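Local atomic coordinates of putative thiosulfate sulfurtransferase YNJE (Escherichia coli, PDB entry 2WLR), a protein that catalyses the transfer of sulfur from thiosulfate to cyanide, yielding thiocyanate and sulfite, as a monomeric periplasmic enzyme of the rhodanese family. Residues G33-L38 against E139-P144; Q124-Q129 against R232-G237; K149-A154 against T204-Y209; Y209-Y214 against G236-W241. All blocks are in the same frame, centred on the assembly; numbering follows the deposited sequence.

Interaction 1. Residues G33-L38 against E139-P144; sequences GWPQTL and EVTAKP
Leu38 and Thr141 mark the nearest approach of the two backbones, their CA atoms 6.2 Å apart, and both 33-38 and 139-144 are irregular chain without helix or strand. Side chains and one water span the interval. The fork of Leu38 divides its methyls between two partners: CD2 lies 3.6 Å from Thr141 N, against the peptide link between Val140 and Thr141, while CD1 comes to 3.8 Å from Glu139 CD. Pro35 and Thr141 meet tip to tip, with Pro35 CG 3.8 Å from Thr141 OG1. That hydroxyl also stands 3.0 Å from a water, which donates weakly to Pro35 O.

The contact joins two rhodanese domains: 33-38 follows helix 28-32 of the first, whose end is marked by a Schellman motif at Gly33, and 139-144 leads from helix 128-135 to strand 148-154 of the second. Trp34, with CG beside the backbone N (chi1 -72°), presents CZ3 of its six-membered ring edge-on, in plane, to Thr141 O at 3.6 Å. The same carbonyl accepts from Trp130 NE1, while Trp34 NE1 donates to Leu125 O. An alanine in place of Trp34 would probably cost Leu125 O its indole donor and open a gap beside Thr141 CB, between the rings of Phe122, Tyr127 and Trp130. Ala142 CB reaches the indole obliquely, 4.3 Å from Trp34 CZ3.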
loop_
_atom_site.group_PDB
_atom_site.type_symbol
_atom_site.label_atom_id
_atom_site.label_comp_id
_atom_site.label_asym_id
_atom_site.label_seq_id
_atom_site.Cartn_x
_atom_site.Cartn_y
_atom_site.Cartn_z
ATOM N N GLY A 33 -2.618 -0.179 -13.112
ATOM C CA GLY A 33 -3.890 -0.308 -13.825
ATOM C C GLY A 33 -4.619 0.972 -14.148
ATOM O O GLY A 33 -5.523 0.938 -14.973
ATOM N N TRP A 34 -4.272 2.099 -13.561
ATOM C CA TRP A 34 -4.952 3.345 -13.913
ATOM C C TRP A 34 -4.684 3.637 -15.385
ATOM O O TRP A 34 -3.558 3.673 -15.833
ATOM C CB TRP A 34 -4.474 4.503 -13.085
ATOM C CG TRP A 34 -4.957 4.429 -11.689
ATOM C CD1 TRP A 34 -4.242 4.028 -10.590
ATOM C CD2 TRP A 34 -6.273 4.739 -11.210
ATOM N NE1 TRP A 34 -5.023 4.049 -9.502
ATOM C CE2 TRP A 34 -6.262 4.532 -9.823
ATOM C CE3 TRP A 34 -7.445 5.209 -11.808
ATOM C CZ2 TRP A 34 -7.383 4.737 -9.021
ATOM C CZ3 TRP A 34 -8.546 5.400 -11.029
ATOM C CH2 TRP A 34 -8.510 5.215 -9.638
ATOM N N PRO A 35 -5.757 3.861 -16.167
ATOM C CA PRO A 35 -5.495 4.256 -17.552
ATOM C C PRO A 35 -4.929 5.682 -17.660
ATOM O O PRO A 35 -5.241 6.546 -16.846
ATOM C CB PRO A 35 -6.877 4.143 -18.207
ATOM C CG PRO A 35 -7.757 3.448 -17.249
ATOM C CD PRO A 35 -7.176 3.624 -15.890
ATOM N N GLN A 36 -4.154 5.937 -18.697
ATOM C CA GLN A 36 -3.591 7.259 -18.917
ATOM C C GLN A 36 -4.633 8.233 -19.479
ATOM O O GLN A 36 -4.426 9.434 -19.416
ATOM C CB GLN A 36 -2.362 7.171 -19.817
ATOM C CG GLN A 36 -1.225 6.332 -19.169
ATOM C CD GLN A 36 0.035 6.310 -19.978
ATOM O OE1 GLN A 36 0.355 5.313 -20.627
ATOM N NE2 GLN A 36 0.797 7.404 -19.902
ATOM N N THR A 37 -5.695 7.690 -20.071
ATOM C CA THR A 37 -6.836 8.480 -20.592
ATOM C C THR A 37 -8.077 7.640 -20.324
ATOM O O THR A 37 -7.998 6.432 -20.130
ATOM C CB THR A 37 -6.754 8.671 -22.113
ATOM O OG1 THR A 37 -6.662 7.392 -22.748
ATOM C CG2 THR A 37 -5.540 9.519 -22.488
ATOM N N LEU A 38 -9.245 8.268 -20.321
ATOM C CA LEU A 38 -10.490 7.542 -20.065
ATOM C C LEU A 38 -10.683 6.384 -21.036
ATOM O O LEU A 38 -10.516 6.572 -22.251
ATOM C CB LEU A 38 -11.673 8.510 -20.185
ATOM C CG LEU A 38 -11.862 9.463 -19.051
ATOM C CD1 LEU A 38 -12.904 10.511 -19.405
ATOM C CD2 LEU A 38 -12.215 8.743 -17.729
ATOM N N GLU A 139 -14.830 13.903 -15.403
ATOM C CA GLU A 139 -15.012 12.460 -15.486
ATOM C C GLU A 139 -13.671 11.780 -15.252
ATOM O O GLU A 139 -12.685 12.130 -15.891
ATOM C CB GLU A 139 -15.555 12.030 -16.853
ATOM C CG GLU A 139 -15.978 10.583 -16.914
ATOM C CD GLU A 139 -16.517 10.156 -18.272
ATOM O OE1 GLU A 139 -16.854 11.014 -19.114
ATOM O OE2 GLU A 139 -16.609 8.936 -18.495
ATOM N N VAL A 140 -13.656 10.811 -14.343
ATOM C CA VAL A 140 -12.471 10.003 -14.051
ATOM C C VAL A 140 -12.819 8.548 -14.061
ATOM O O VAL A 140 -13.974 8.154 -13.864
ATOM C CB VAL A 140 -11.873 10.378 -12.661
ATOM C CG1 VAL A 140 -11.489 11.861 -12.585
ATOM C CG2 VAL A 140 -12.847 10.004 -11.540
ATOM N N THR A 141 -11.799 7.720 -14.266
ATOM C CA THR A 141 -11.913 6.284 -14.156
ATOM C C THR A 141 -12.332 5.901 -12.740
ATOM O O THR A 141 -11.846 6.513 -11.776
ATOM C CB THR A 141 -10.565 5.612 -14.466
ATOM O OG1 THR A 141 -10.137 5.973 -15.782
ATOM C CG2 THR A 141 -10.604 4.108 -14.357
ATOM N N ALA A 142 -13.191 4.903 -12.619
ATOM C CA ALA A 142 -13.584 4.356 -11.308
ATOM C C ALA A 142 -14.046 5.465 -10.377
ATOM O O ALA A 142 -13.658 5.561 -9.215
ATOM C CB ALA A 142 -12.425 3.567 -10.711
ATOM N N LYS A 143 -14.926 6.311 -10.889
ATOM C CA LYS A 143 -15.510 7.406 -10.129
ATOM C C LYS A 143 -16.337 6.866 -8.954
ATOM O O LYS A 143 -16.987 5.824 -9.073
ATOM C CB LYS A 143 -16.410 8.251 -11.052
ATOM C CG LYS A 143 -16.924 9.529 -10.433
ATOM C CD LYS A 143 -18.049 10.158 -11.228
ATOM C CE LYS A 143 -18.382 11.545 -10.653
ATOM N NZ LYS A 143 -19.342 12.323 -11.486
ATOM N N PRO A 144 -16.297 7.562 -7.809
ATOM C CA PRO A 144 -17.239 7.180 -6.762
ATOM C C PRO A 144 -18.693 7.083 -7.261
ATOM O O PRO A 144 -19.102 7.920 -8.055
ATOM C CB PRO A 144 -17.109 8.316 -5.748
ATOM C CG PRO A 144 -15.784 8.883 -5.942
ATOM C CD PRO A 144 -15.483 8.723 -7.425
HETATM O O HOH W 1 -8.302 8.009 -17.056
#

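Interaction 2. Residues Q124-Q129 against R232-G237; sequences QLVYPQ and RLLDGG
Val126 and Leu233 are joined where strand 125-126 adds an edge to the parallel sheet of the second rhodanese domain, lying next to strand 231-234. The bridges pair Leu125 with Leu233 and Val126 with Leu234. Three backbone bonds hold the register: Leu233 N to Gln124 O, Val126 N to Leu233 O and Asp235 N to Val126 O, each 2.9 Å long. The first and third are nearly straight, whereas the middle one is bent to 141° at the hydrogen.

Packing is tightest around Val126. Its CG2, wedged between the backbone N and the carbonyl carbon (chi1 to CG1 -49°), sits 3.5 Å from Leu233 O. The Val126 and Arg232 side chains cross at about a right angle, Val126 CG1 3.9 Å from Arg232 CD and near the guanidinium plane at its edge. That guanidinium is held by a salt bridge to Asp230 and a bond to Ala142 O. On the opposite face, Leu125 and Leu233 point the same way and lie under helix 369-380 of the third rhodanese domain.

The looser side lies at the ends, where Gln124 and Tyr127 are partly exposed and turn away from the partner strand. A water stands 2.9 Å from Leu125 O and 3.2 Å from Asp235 OD2; Asp235 OD1 instead receives Met340 N. Where helix 128-135 begins, Pro128 crosses Leu234 at about a right angle, its CD 3.8 Å from Leu234 CD1.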
loop_
_atom_site.group_PDB
_atom_site.type_symbol
_atom_site.label_atom_id
_atom_site.label_comp_id
_atom_site.label_asym_id
_atom_site.label_seq_id
_atom_site.Cartn_x
_atom_site.Cartn_y
_atom_site.Cartn_z
ATOM N N GLN A 124 -8.528 1.264 -5.710
ATOM C CA GLN A 124 -8.431 1.569 -4.273
ATOM C C GLN A 124 -7.236 2.374 -3.898
ATOM O O GLN A 124 -7.181 2.894 -2.782
ATOM C CB GLN A 124 -8.426 0.286 -3.469
ATOM C CG GLN A 124 -9.775 -0.471 -3.535
ATOM C CD GLN A 124 -9.698 -1.913 -3.088
ATOM O OE1 GLN A 124 -8.653 -2.437 -2.688
ATOM N NE2 GLN A 124 -10.851 -2.579 -3.122
ATOM N N LEU A 125 -6.237 2.439 -4.768
ATOM C CA LEU A 125 -4.976 3.162 -4.526
ATOM C C LEU A 125 -4.905 4.260 -5.537
ATOM O O LEU A 125 -4.351 4.109 -6.628
ATOM C CB LEU A 125 -3.754 2.228 -4.645
ATOM C CG LEU A 125 -3.661 1.190 -3.542
ATOM C CD1 LEU A 125 -2.577 0.186 -3.858
ATOM C CD2 LEU A 125 -3.388 1.779 -2.175
ATOM N N VAL A 126 -5.471 5.402 -5.181
ATOM C CA VAL A 126 -5.540 6.521 -6.123
ATOM C C VAL A 126 -4.238 7.349 -6.169
ATOM O O VAL A 126 -3.313 7.141 -5.377
ATOM C CB VAL A 126 -6.766 7.411 -5.836
ATOM C CG1 VAL A 126 -8.034 6.529 -5.691
ATOM C CG2 VAL A 126 -6.527 8.295 -4.579
ATOM N N TYR A 127 -4.167 8.298 -7.088
ATOM C CA TYR A 127 -2.988 9.110 -7.298
ATOM C C TYR A 127 -3.410 10.584 -7.456
ATOM O O TYR A 127 -4.606 10.868 -7.667
ATOM C CB TYR A 127 -2.203 8.572 -8.496
ATOM C CG TYR A 127 -2.886 8.682 -9.835
ATOM C CD1 TYR A 127 -3.852 7.775 -10.240
ATOM C CD2 TYR A 127 -2.540 9.702 -10.714
ATOM C CE1 TYR A 127 -4.437 7.877 -11.473
ATOM C CE2 TYR A 127 -3.154 9.815 -11.964
ATOM C CZ TYR A 127 -4.093 8.904 -12.327
ATOM O OH TYR A 127 -4.657 9.055 -13.579
ATOM N N PRO A 128 -2.457 11.527 -7.350
ATOM C CA PRO A 128 -2.867 12.938 -7.210
ATOM C C PRO A 128 -3.705 13.515 -8.339
ATOM O O PRO A 128 -4.755 14.125 -8.083
ATOM C CB PRO A 128 -1.530 13.675 -7.040
ATOM C CG PRO A 128 -0.674 12.674 -6.357
ATOM C CD PRO A 128 -1.041 11.361 -7.030
ATOM N N GLN A 129 -3.280 13.356 -9.578
ATOM C CA GLN A 129 -4.059 13.912 -10.675
ATOM C C GLN A 129 -5.497 13.420 -10.681
ATOM O O GLN A 129 -6.433 14.171 -10.980
ATOM C CB GLN A 129 -3.396 13.656 -12.025
ATOM C CG GLN A 129 -4.010 14.525 -13.126
ATOM C CD GLN A 129 -3.772 16.018 -12.909
ATOM O OE1 GLN A 129 -2.645 16.436 -12.604
ATOM N NE2 GLN A 129 -4.830 16.813 -13.017
ATOM N N ARG A 232 -10.631 4.144 0.005
ATOM C CA ARG A 232 -9.455 4.239 -0.845
ATOM C C ARG A 232 -8.372 5.030 -0.150
ATOM O O ARG A 232 -8.634 5.785 0.804
ATOM C CB ARG A 232 -9.809 4.909 -2.158
ATOM C CG ARG A 232 -11.000 4.283 -2.803
ATOM C CD ARG A 232 -11.202 4.762 -4.194
ATOM N NE ARG A 232 -12.506 4.417 -4.708
ATOM C CZ ARG A 232 -12.856 4.564 -5.980
ATOM N NH1 ARG A 232 -11.969 4.950 -6.885
ATOM N NH2 ARG A 232 -14.107 4.312 -6.334
ATOM N N LEU A 233 -7.141 4.843 -0.620
ATOM C CA LEU A 233 -5.974 5.574 -0.106
ATOM C C LEU A 233 -5.347 6.321 -1.234
ATOM O O LEU A 233 -5.284 5.837 -2.353
ATOM C CB LEU A 233 -4.888 4.629 0.391
ATOM C CG LEU A 233 -5.177 3.784 1.615
ATOM C CD1 LEU A 233 -3.947 2.889 1.923
ATOM C CD2 LEU A 233 -5.556 4.656 2.813
ATOM N N LEU A 234 -4.796 7.479 -0.923
ATOM C CA LEU A 234 -3.841 8.107 -1.833
ATOM C C LEU A 234 -2.485 7.423 -1.724
ATOM O O LEU A 234 -1.826 7.492 -0.710
ATOM C CB LEU A 234 -3.690 9.602 -1.542
ATOM C CG LEU A 234 -2.661 10.393 -2.345
ATOM C CD1 LEU A 234 -2.932 10.308 -3.864
ATOM C CD2 LEU A 234 -2.626 11.852 -1.913
ATOM N N ASP A 235 -2.070 6.794 -2.810
ATOM C CA ASP A 235 -0.844 5.984 -2.849
ATOM C C ASP A 235 0.329 6.927 -2.610
ATOM O O ASP A 235 0.463 7.923 -3.318
ATOM C CB ASP A 235 -0.767 5.336 -4.230
ATOM C CG ASP A 235 0.271 4.230 -4.339
ATOM O OD1 ASP A 235 0.822 3.785 -3.322
ATOM O OD2 ASP A 235 0.512 3.853 -5.504
ATOM N N GLY A 236 1.128 6.642 -1.583
ATOM C CA GLY A 236 2.275 7.459 -1.268
ATOM C C GLY A 236 1.971 8.652 -0.381
ATOM O O GLY A 236 2.891 9.344 0.097
ATOM N N GLY A 237 0.700 8.898 -0.125
ATOM C CA GLY A 237 0.301 9.946 0.784
ATOM C C GLY A 237 0.483 11.357 0.291
ATOM O O GLY A 237 0.645 11.624 -0.878
HETATM O O HOH W 2 -1.730 3.583 -7.773
#

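Interaction 3. Residues K149-A154 against T204-Y209; sequences KVIEAA and TTVILY
Val150 and Ile207 pair across two neighbouring parallel strands whose axes approach to 4.7 Å with a 28° angle between their directions. Backbone bonds come first. Lys149 N donates to Thr205 O and Ile207 N to Lys149 O, followed by Ile151 N to Ile207 O, Tyr209 N to Ile151 O and Ala153 N to Tyr209 O, all between 2.8 and 3.0 Å. The alternation of donors from either strand is the regular parallel pattern, and CA-H...O contacts reinforce it, such as Leu208 CA to Ile151 O at 3.2 Å.

These strands, 148-154 and 205-209, are interior neighbours in the five-stranded parallel sheet of the second rhodanese domain, 205-209 its middle strand, with helices on both sides. Apolar contacts therefore divide by face. Ile151, Val206 and Leu208 share one, where Ile151 CB lies 3.8 Å from Leu208 CD2 under helix 213-226. Val150 and Ile207 share the other, against helix 128-135, where Val150 CG2 comes to 4.1 Å from Ile207 CD1.

The polar and aromatic contact is at Glu152 and Tyr209. Tyr209 CG lies between the backbone N and the carbonyl carbon (chi1 75°), and the Glu152 chain crosses the tyrosine obliquely, CB over the ring face, 3.9 Å from its centroid in a CH-pi contact. Tyr209 OH makes a weak hydrogen bond of 2.7 Å to Glu152 OE1. Glu152 OE2 forms a salt bridge with Arg211, so the two carboxylate oxygens have different partners; Tyr209 OH also accepts from Ile166 N.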
loop_
_atom_site.group_PDB
_atom_site.type_symbol
_atom_site.label_atom_id
_atom_site.label_comp_id
_atom_site.label_asym_id
_atom_site.label_seq_id
_atom_site.Cartn_x
_atom_site.Cartn_y
_atom_site.Cartn_z
ATOM N N LYS A 149 -15.803 11.820 0.140
ATOM C CA LYS A 149 -15.078 12.640 1.069
ATOM C C LYS A 149 -13.590 12.356 0.885
ATOM O O LYS A 149 -13.213 11.181 0.677
ATOM C CB LYS A 149 -15.469 12.284 2.507
ATOM C CG LYS A 149 -16.932 12.406 2.860
ATOM C CD LYS A 149 -17.362 13.862 2.849
ATOM C CE LYS A 149 -18.538 14.156 3.810
ATOM N NZ LYS A 149 -19.812 14.210 3.080
ATOM N N VAL A 150 -12.771 13.386 1.008
ATOM C CA VAL A 150 -11.320 13.276 1.112
ATOM C C VAL A 150 -10.907 13.695 2.512
ATOM O O VAL A 150 -11.357 14.716 3.014
ATOM C CB VAL A 150 -10.603 14.126 0.078
ATOM C CG1 VAL A 150 -9.084 14.004 0.236
ATOM C CG2 VAL A 150 -11.020 13.696 -1.326
ATOM N N ILE A 151 -10.093 12.887 3.168
ATOM C CA ILE A 151 -9.770 13.081 4.568
ATOM C C ILE A 151 -8.314 12.812 4.824
ATOM O O ILE A 151 -7.811 11.718 4.483
ATOM C CB ILE A 151 -10.600 12.141 5.461
ATOM C CG1 ILE A 151 -12.106 12.232 5.132
ATOM C CG2 ILE A 151 -10.398 12.481 6.926
ATOM C CD1 ILE A 151 -13.003 11.527 6.097
ATOM N N GLU A 152 -7.648 13.768 5.457
ATOM C CA GLU A 152 -6.281 13.623 5.955
ATOM C C GLU A 152 -6.333 13.004 7.338
ATOM O O GLU A 152 -7.108 13.431 8.192
ATOM C CB GLU A 152 -5.535 14.967 6.076
ATOM C CG GLU A 152 -4.113 14.784 6.534
ATOM C CD GLU A 152 -3.188 15.989 6.353
ATOM O OE1 GLU A 152 -3.452 16.914 5.535
ATOM O OE2 GLU A 152 -2.113 15.960 7.018
ATOM N N ALA A 153 -5.521 11.975 7.563
ATOM C CA ALA A 153 -5.424 11.310 8.863
ATOM C C ALA A 153 -4.029 11.502 9.438
ATOM O O ALA A 153 -3.030 11.364 8.729
ATOM C CB ALA A 153 -5.749 9.771 8.715
ATOM N N ALA A 154 -3.967 11.827 10.719
ATOM C CA ALA A 154 -2.713 11.916 11.445
ATOM C C ALA A 154 -2.988 11.815 12.934
ATOM O O ALA A 154 -4.137 11.914 13.377
ATOM C CB ALA A 154 -1.964 13.215 11.116
ATOM N N THR A 204 -20.925 6.313 1.293
ATOM C CA THR A 204 -20.047 7.420 0.985
ATOM C C THR A 204 -18.663 6.866 0.675
ATOM O O THR A 204 -18.126 6.076 1.468
ATOM C CB THR A 204 -19.871 8.358 2.181
ATOM O OG1 THR A 204 -21.159 8.772 2.664
ATOM C CG2 THR A 204 -19.021 9.590 1.819
ATOM N N THR A 205 -18.094 7.244 -0.466
ATOM C CA THR A 205 -16.709 6.882 -0.780
ATOM C C THR A 205 -15.787 7.743 0.067
ATOM O O THR A 205 -15.923 8.945 0.112
ATOM C CB THR A 205 -16.354 7.085 -2.253
ATOM O OG1 THR A 205 -17.190 6.248 -3.052
ATOM C CG2 THR A 205 -14.857 6.735 -2.514
ATOM N N VAL A 206 -14.820 7.117 0.727
ATOM C CA VAL A 206 -13.858 7.858 1.550
ATOM C C VAL A 206 -12.461 7.656 0.974
ATOM O O VAL A 206 -12.001 6.507 0.849
ATOM C CB VAL A 206 -13.913 7.438 2.997
ATOM C CG1 VAL A 206 -12.885 8.205 3.794
ATOM C CG2 VAL A 206 -15.339 7.631 3.613
ATOM N N ILE A 207 -11.804 8.750 0.648
ATOM C CA ILE A 207 -10.414 8.732 0.191
ATOM C C ILE A 207 -9.566 9.321 1.320
ATOM O O ILE A 207 -9.663 10.502 1.621
ATOM C CB ILE A 207 -10.237 9.485 -1.146
ATOM C CG1 ILE A 207 -11.202 8.921 -2.202
ATOM C CG2 ILE A 207 -8.809 9.393 -1.635
ATOM C CD1 ILE A 207 -11.941 9.974 -2.904
ATOM N N LEU A 208 -8.719 8.509 1.908
ATOM C CA LEU A 208 -7.849 8.903 2.998
ATOM C C LEU A 208 -6.430 9.108 2.523
ATOM O O LEU A 208 -5.919 8.381 1.643
ATOM C CB LEU A 208 -7.874 7.840 4.109
ATOM C CG LEU A 208 -9.154 7.854 4.956
ATOM C CD1 LEU A 208 -9.582 6.462 5.379
ATOM C CD2 LEU A 208 -8.962 8.802 6.164
ATOM N N TYR A 209 -5.758 10.068 3.134
ATOM C CA TYR A 209 -4.328 10.240 2.928
ATOM C C TYR A 209 -3.690 10.668 4.198
ATOM O O TYR A 209 -4.342 11.166 5.098
ATOM C CB TYR A 209 -3.987 11.233 1.804
ATOM C CG TYR A 209 -4.194 12.706 2.167
ATOM C CD1 TYR A 209 -5.442 13.306 2.091
ATOM C CD2 TYR A 209 -3.122 13.484 2.587
ATOM C CE1 TYR A 209 -5.599 14.657 2.441
ATOM C CE2 TYR A 209 -3.294 14.807 2.920
ATOM C CZ TYR A 209 -4.514 15.376 2.845
ATOM O OH TYR A 209 -4.684 16.713 3.195
HETATM O O HOH W 3 -21.752 11.417 2.676
#

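Interaction 4. Residues Y209-Y214 against G236-W241; sequences YGRDVY and GGWQTW
A bend at chi2 (78°) turns Arg211 CD toward the indole, 3.9 Å from Trp238 CD1, and Trp238 sets its CG anti to the backbone N; the guanidinium beyond lies flat on the ring, the planes 23° apart. Both residues sit in strand-turn-helix connections of the second rhodanese domain, after strands 205-209 and 231-234. By strand order, the 210-212 turn probably corresponds to the loop carrying the catalytic Cys365 in the third domain.

The stack is a cation-pi contact: Arg211 CZ is 3.6 Å from the centroid of the Trp238 five-membered ring and 5° off its normal. Arg211 NE approaches Trp238 CD1 to 3.3 Å, while Arg211 NH2 lies over Trp238 CE2, 3.4 Å from it, offset toward the rim. NH1 of the same guanidinium forms a salt bridge with Glu152 and a hydrogen bond to Ser164 O. An alanine in place of Trp238 would probably leave the Arg211 guanidinium without its flat support and open a gap beside Tyr209 CE2, which packs 3.8 Å from Trp238 CE3.

At the backbone, Trp238 N donates to Gly210 O at 2.9 Å, approaching from above the carbonyl plane. Gly237 must pass close to that oxygen, and a CB on it would stand 2.5 Å away, a clash. A water donates to both Arg211 O and Gly236 O and accepts from Gln239 N. In helix 238-243, Thr240 OG1 donates to Gly237 O at 2.9 Å.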
loop_
_atom_site.group_PDB
_atom_site.type_symbol
_atom_site.label_atom_id
_atom_site.label_comp_id
_atom_site.label_asym_id
_atom_site.label_seq_id
_atom_site.Cartn_x
_atom_site.Cartn_y
_atom_site.Cartn_z
ATOM N N TYR A 209 -5.758 10.068 3.134
ATOM C CA TYR A 209 -4.328 10.240 2.928
ATOM C C TYR A 209 -3.690 10.668 4.198
ATOM O O TYR A 209 -4.342 11.166 5.098
ATOM C CB TYR A 209 -3.987 11.233 1.804
ATOM C CG TYR A 209 -4.194 12.706 2.167
ATOM C CD1 TYR A 209 -5.442 13.306 2.091
ATOM C CD2 TYR A 209 -3.122 13.484 2.587
ATOM C CE1 TYR A 209 -5.599 14.657 2.441
ATOM C CE2 TYR A 209 -3.294 14.807 2.920
ATOM C CZ TYR A 209 -4.514 15.376 2.845
ATOM O OH TYR A 209 -4.684 16.713 3.195
ATOM N N GLY A 210 -2.398 10.465 4.274
ATOM C CA GLY A 210 -1.642 10.912 5.437
ATOM C C GLY A 210 -0.303 11.446 5.010
ATOM O O GLY A 210 0.150 11.186 3.924
ATOM N N ARG A 211 0.352 12.188 5.893
ATOM C CA ARG A 211 1.747 12.467 5.698
ATOM C C ARG A 211 2.501 11.133 5.766
ATOM O O ARG A 211 3.492 10.951 5.082
ATOM C CB ARG A 211 2.298 13.454 6.744
ATOM C CG ARG A 211 2.526 14.898 6.210
ATOM C CD ARG A 211 1.258 15.732 6.095
ATOM N NE ARG A 211 1.587 17.065 5.574
ATOM C CZ ARG A 211 0.729 18.046 5.299
ATOM N NH1 ARG A 211 -0.574 17.906 5.486
ATOM N NH2 ARG A 211 1.223 19.169 4.821
ATOM N N ASP A 212 1.996 10.198 6.568
ATOM C CA ASP A 212 2.462 8.808 6.539
ATOM C C ASP A 212 1.271 7.951 6.119
ATOM O O ASP A 212 0.176 8.085 6.661
ATOM C CB ASP A 212 2.922 8.355 7.923
ATOM C CG ASP A 212 4.050 9.214 8.482
ATOM O OD1 ASP A 212 5.033 9.520 7.759
ATOM O OD2 ASP A 212 3.938 9.566 9.674
ATOM N N VAL A 213 1.503 7.037 5.181
ATOM C CA VAL A 213 0.428 6.228 4.642
ATOM C C VAL A 213 -0.230 5.413 5.746
ATOM O O VAL A 213 -1.443 5.258 5.735
ATOM C CB VAL A 213 0.950 5.327 3.518
ATOM C CG1 VAL A 213 -0.096 4.310 3.106
ATOM C CG2 VAL A 213 1.370 6.180 2.300
ATOM N N TYR A 214 0.555 4.877 6.682
ATOM C CA TYR A 214 -0.012 4.003 7.698
ATOM C C TYR A 214 -1.036 4.628 8.613
ATOM O O TYR A 214 -1.894 3.911 9.107
ATOM C CB TYR A 214 1.051 3.167 8.422
ATOM C CG TYR A 214 1.978 3.822 9.426
ATOM C CD1 TYR A 214 2.218 5.202 9.465
ATOM C CD2 TYR A 214 2.628 3.016 10.368
ATOM C CE1 TYR A 214 3.080 5.744 10.411
ATOM C CE2 TYR A 214 3.482 3.564 11.310
ATOM C CZ TYR A 214 3.686 4.910 11.336
ATOM O OH TYR A 214 4.543 5.425 12.290
ATOM N N GLY A 236 1.128 6.642 -1.583
ATOM C CA GLY A 236 2.275 7.459 -1.268
ATOM C C GLY A 236 1.971 8.652 -0.381
ATOM O O GLY A 236 2.891 9.344 0.097
ATOM N N GLY A 237 0.700 8.898 -0.125
ATOM C CA GLY A 237 0.301 9.946 0.784
ATOM C C GLY A 237 0.483 11.357 0.291
ATOM O O GLY A 237 0.645 11.624 -0.878
ATOM N N TRP A 238 0.490 12.267 1.258
ATOM C CA TRP A 238 0.598 13.692 1.008
ATOM C C TRP A 238 1.764 14.086 0.130
ATOM O O TRP A 238 1.629 14.982 -0.681
ATOM C CB TRP A 238 0.716 14.414 2.347
ATOM C CG TRP A 238 1.202 15.833 2.190
ATOM C CD1 TRP A 238 2.455 16.283 2.454
ATOM C CD2 TRP A 238 0.461 16.955 1.672
ATOM N NE1 TRP A 238 2.548 17.623 2.140
ATOM C CE2 TRP A 238 1.339 18.054 1.658
ATOM C CE3 TRP A 238 -0.840 17.123 1.176
ATOM C CZ2 TRP A 238 0.936 19.331 1.231
ATOM C CZ3 TRP A 238 -1.241 18.397 0.754
ATOM C CH2 TRP A 238 -0.332 19.474 0.777
ATOM N N GLN A 239 2.907 13.449 0.328
ATOM C CA GLN A 239 4.103 13.896 -0.386
ATOM C C GLN A 239 3.896 13.828 -1.893
ATOM O O GLN A 239 4.459 14.635 -2.635
ATOM C CB GLN A 239 5.329 13.104 0.034
ATOM C CG GLN A 239 6.653 13.781 -0.374
ATOM C CD GLN A 239 6.758 15.205 0.123
ATOM O OE1 GLN A 239 6.417 15.504 1.272
ATOM N NE2 GLN A 239 7.234 16.100 -0.740
ATOM N N THR A 240 3.119 12.863 -2.372
ATOM C CA THR A 240 2.858 12.772 -3.808
ATOM C C THR A 240 2.038 13.973 -4.326
ATOM O O THR A 240 2.232 14.409 -5.463
ATOM C CB THR A 240 2.156 11.446 -4.232
ATOM O OG1 THR A 240 0.809 11.372 -3.736
ATOM C CG2 THR A 240 2.990 10.199 -3.836
ATOM N N TRP A 241 1.092 14.454 -3.539
ATOM C CA TRP A 241 0.355 15.676 -3.865
ATOM C C TRP A 241 1.271 16.886 -3.899
ATOM O O TRP A 241 1.221 17.682 -4.839
ATOM C CB TRP A 241 -0.773 15.904 -2.860
ATOM C CG TRP A 241 -1.692 17.035 -3.265
ATOM C CD1 TRP A 241 -1.560 18.348 -2.970
ATOM C CD2 TRP A 241 -2.902 16.909 -4.007
ATOM N NE1 TRP A 241 -2.582 19.055 -3.494
ATOM C CE2 TRP A 241 -3.455 18.201 -4.124
ATOM C CE3 TRP A 241 -3.595 15.834 -4.573
ATOM C CZ2 TRP A 241 -4.620 18.444 -4.822
ATOM C CZ3 TRP A 241 -4.738 16.073 -5.241
ATOM C CH2 TRP A 241 -5.270 17.372 -5.355
HETATM O O HOH W 4 3.309 11.219 2.246
#

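How the interactions relate
Interactions 2, 3 and 4 are buried and belong to one rhodanese domain, whereas interaction 1 is partly exposed and couples that domain to the first. Interactions 2 and 3 are both parallel strand pairings in the same sheet, joined by Arg232 N to Val206 O and Arg232 O to Leu208 N, but 2 builds the edge and 3 the interior. Interaction 4 works on the connections beyond the strands, sharing Tyr209 with 3 and Gly236 and Gly237 with 2; its cation-pi stack contrasts with their backbone bonding. Interaction 1, made by loops through contacts of carbon with backbone and polar atoms and a weak water bridge, meets interaction 2 where Trp34 CZ2 packs on Val126 CG1.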